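Esterase family protein (Staphylococcus aureus, PDB 7L0A) probably hydrolyses S-formylglutathione to formate and glutathione, as a serine esterase of the esterase D family. Local coordinates at residues 143-153 and 201-209. Residues are numbered along the deposited sequence; the frame is centred on the assembly and turned at random.
Sequences GDKFAKAVPLS and QIPKLLIMC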
# COMPACT_ATOMS: atom_id res chain seq x y z
N GLY B 143 -22.27 13.68 -0.33
CA GLY B 143 -23.31 12.71 -0.00
C GLY B 143 -23.55 11.66 -1.06
O GLY B 143 -24.09 10.59 -0.74
N ASP B 144 -23.21 11.94 -2.32
CA ASP B 144 -23.34 10.97 -3.40
C ASP B 144 -22.18 9.98 -3.43
O ASP B 144 -22.20 9.04 -4.22
CB ASP B 144 -23.46 11.69 -4.75
CG ASP B 144 -22.25 12.54 -5.08
OD1 ASP B 144 -21.45 12.86 -4.17
OD2 ASP B 144 -22.10 12.92 -6.26
N LYS B 145 -21.18 10.17 -2.58
CA LYS B 145 -20.01 9.30 -2.51
C LYS B 145 -20.08 8.29 -1.38
O LYS B 145 -19.56 7.18 -1.52
CB LYS B 145 -18.76 10.18 -2.34
CG LYS B 145 -17.42 9.54 -2.55
CD LYS B 145 -16.33 10.64 -2.68
CE LYS B 145 -15.68 10.66 -4.08
NZ LYS B 145 -16.04 11.81 -4.92
N PHE B 146 -20.73 8.63 -0.28
CA PHE B 146 -20.74 7.78 0.91
C PHE B 146 -22.17 7.43 1.28
O PHE B 146 -23.03 8.32 1.38
CB PHE B 146 -20.08 8.48 2.09
CG PHE B 146 -18.66 8.89 1.84
CD1 PHE B 146 -17.64 7.96 1.89
CD2 PHE B 146 -18.35 10.21 1.55
CE1 PHE B 146 -16.35 8.33 1.65
CE2 PHE B 146 -17.05 10.59 1.31
CZ PHE B 146 -16.04 9.64 1.38
N ALA B 147 -22.42 6.14 1.51
CA ALA B 147 -23.76 5.70 1.88
C ALA B 147 -24.04 5.94 3.35
O ALA B 147 -25.22 6.09 3.74
CB ALA B 147 -23.93 4.22 1.57
N LYS B 148 -23.00 5.95 4.17
CA LYS B 148 -23.13 6.00 5.62
C LYS B 148 -21.96 6.82 6.16
O LYS B 148 -20.85 6.73 5.63
CB LYS B 148 -23.13 4.63 6.26
CG LYS B 148 -24.24 3.73 5.74
CD LYS B 148 -24.21 2.37 6.41
CE LYS B 148 -25.19 1.43 5.73
NZ LYS B 148 -25.50 0.25 6.58
N ALA B 149 -22.22 7.58 7.23
CA ALA B 149 -21.24 8.45 7.87
C ALA B 149 -21.42 8.35 9.38
O ALA B 149 -22.56 8.38 9.87
CB ALA B 149 -21.44 9.92 7.40
N VAL B 150 -20.31 8.27 10.10
CA VAL B 150 -20.32 8.07 11.55
C VAL B 150 -19.42 9.11 12.22
O VAL B 150 -18.21 8.89 12.44
CB VAL B 150 -19.85 6.65 11.92
CG1 VAL B 150 -19.93 6.45 13.41
CG2 VAL B 150 -20.67 5.59 11.20
N PRO B 151 -19.96 10.27 12.59
CA PRO B 151 -19.19 11.22 13.41
C PRO B 151 -19.14 10.77 14.86
O PRO B 151 -20.18 10.50 15.47
CB PRO B 151 -19.99 12.54 13.27
CG PRO B 151 -20.91 12.33 12.14
CD PRO B 151 -21.22 10.85 12.10
N LEU B 152 -17.94 10.70 15.41
CA LEU B 152 -17.67 10.28 16.78
C LEU B 152 -17.16 11.49 17.55
O LEU B 152 -16.16 12.09 17.16
CB LEU B 152 -16.62 9.17 16.81
CG LEU B 152 -16.91 7.89 16.03
CD1 LEU B 152 -15.67 6.99 16.18
CD2 LEU B 152 -18.14 7.21 16.53
N SER B 153 -17.80 11.80 18.67
CA SER B 153 -17.32 12.86 19.55
C SER B 153 -16.94 14.10 18.75
O SER B 153 -15.87 14.69 18.96
CB SER B 153 -16.12 12.38 20.38
OG SER B 153 -16.40 11.10 20.94
N GLN B 201 -28.37 14.20 -1.55
CA GLN B 201 -28.27 12.96 -0.81
C GLN B 201 -27.47 13.20 0.47
O GLN B 201 -26.39 13.77 0.43
CB GLN B 201 -27.57 11.92 -1.67
CG GLN B 201 -28.40 10.71 -1.97
CD GLN B 201 -27.80 9.85 -3.07
OE1 GLN B 201 -26.96 10.31 -3.86
NE2 GLN B 201 -28.24 8.61 -3.13
N ILE B 202 -28.02 12.78 1.60
CA ILE B 202 -27.30 12.78 2.88
C ILE B 202 -27.09 11.33 3.27
O ILE B 202 -28.06 10.56 3.28
CB ILE B 202 -28.06 13.54 3.98
CG1 ILE B 202 -28.31 15.00 3.56
CG2 ILE B 202 -27.29 13.49 5.31
CD1 ILE B 202 -29.03 15.82 4.61
N PRO B 203 -25.87 10.93 3.59
CA PRO B 203 -25.64 9.54 4.02
C PRO B 203 -26.46 9.21 5.26
O PRO B 203 -26.81 10.08 6.06
CB PRO B 203 -24.15 9.49 4.32
CG PRO B 203 -23.55 10.67 3.59
CD PRO B 203 -24.62 11.73 3.57
N LYS B 204 -26.75 7.92 5.45
CA LYS B 204 -27.28 7.49 6.73
C LYS B 204 -26.28 7.85 7.83
O LYS B 204 -25.07 7.62 7.69
CB LYS B 204 -27.56 5.99 6.71
CG LYS B 204 -28.58 5.51 7.73
CD LYS B 204 -28.99 4.06 7.46
CE LYS B 204 -29.76 3.49 8.65
NZ LYS B 204 -30.15 2.07 8.45
N LEU B 205 -26.78 8.45 8.91
CA LEU B 205 -25.94 8.99 9.98
C LEU B 205 -26.06 8.17 11.26
O LEU B 205 -27.17 7.93 11.75
CB LEU B 205 -26.34 10.43 10.27
CG LEU B 205 -26.08 11.45 9.18
CD1 LEU B 205 -26.74 12.77 9.58
CD2 LEU B 205 -24.60 11.63 8.96
N LEU B 206 -24.90 7.78 11.80
CA LEU B 206 -24.79 7.24 13.15
C LEU B 206 -23.86 8.18 13.90
O LEU B 206 -22.67 8.28 13.57
CB LEU B 206 -24.27 5.80 13.15
CG LEU B 206 -23.94 5.28 14.54
CD1 LEU B 206 -25.15 5.21 15.42
CD2 LEU B 206 -23.27 3.91 14.40
N ILE B 207 -24.41 8.91 14.87
CA ILE B 207 -23.65 9.90 15.63
C ILE B 207 -23.47 9.37 17.04
O ILE B 207 -24.44 8.94 17.67
CB ILE B 207 -24.37 11.27 15.63
CG1 ILE B 207 -24.54 11.75 14.19
CG2 ILE B 207 -23.63 12.26 16.51
CD1 ILE B 207 -25.44 12.96 14.03
N MET B 208 -22.23 9.38 17.53
CA MET B 208 -21.94 8.79 18.84
C MET B 208 -21.08 9.75 19.65
O MET B 208 -20.20 10.44 19.11
CB MET B 208 -21.22 7.42 18.71
CG MET B 208 -21.74 6.57 17.57
SD MET B 208 -20.94 4.91 17.51
CE MET B 208 -21.77 4.17 18.89
N CYS B 209 -21.35 9.81 20.94
CA CYS B 209 -20.52 10.59 21.86
C CYS B 209 -20.67 10.03 23.26
O CYS B 209 -21.77 9.63 23.66
CB CYS B 209 -20.93 12.08 21.81
SG CYS B 209 -19.81 13.21 22.59
O HOH W 1 -27.18 0.93 8.65
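Five backbone hydrogen bonds join strand 148-152 to strand 204-209, beginning with K204 N on A147 O, the donor tilted 29° from the carbonyl plane. The amide of A149 then meets K204 O at 2.9 Å, and its carbonyl takes the amide of L206. P151 has no amide hydrogen, so where the next N-H would fall, its ring CD sits 3.3 Å from L206 O; V150 CA also donates a C-H contact to that oxygen. The ladder resumes with M208 N on P151 O (3.1 Å) and ends with S153 N on M208 O, 2.8 Å and nearly straight at 171°.

On one face V150 runs alongside L206, its CG1 anti to the backbone N (chi1 -177°) and thereby 3.3 Å from L206 O, and L152 CD2 packs 3.8 Å from M208 SD. K148 and K204 extend the same way there, K148 NZ and K204 NZ bridged by a water that accepts from both; K148 NZ also reaches M258 O, and W257 of helix 244-259 covers V150 and L206. The other face pairs A149 CB with L205 CD2 and P151 CD with I207 CG1; I207 packs against helix 216-228, L205 against Y233. Before the strands, P203 CG lies 3.3 Å from F146 O.

These are neighbouring parallel strands in the core of an alpha/beta-hydrolase sheet. At their C-terminal ends S153 touches D213 and H242, predicted charge-relay residues; bonds from its N to M208 O and between its OG and W247 NE1 grip it from backbone and side chain, fixing its place beside them.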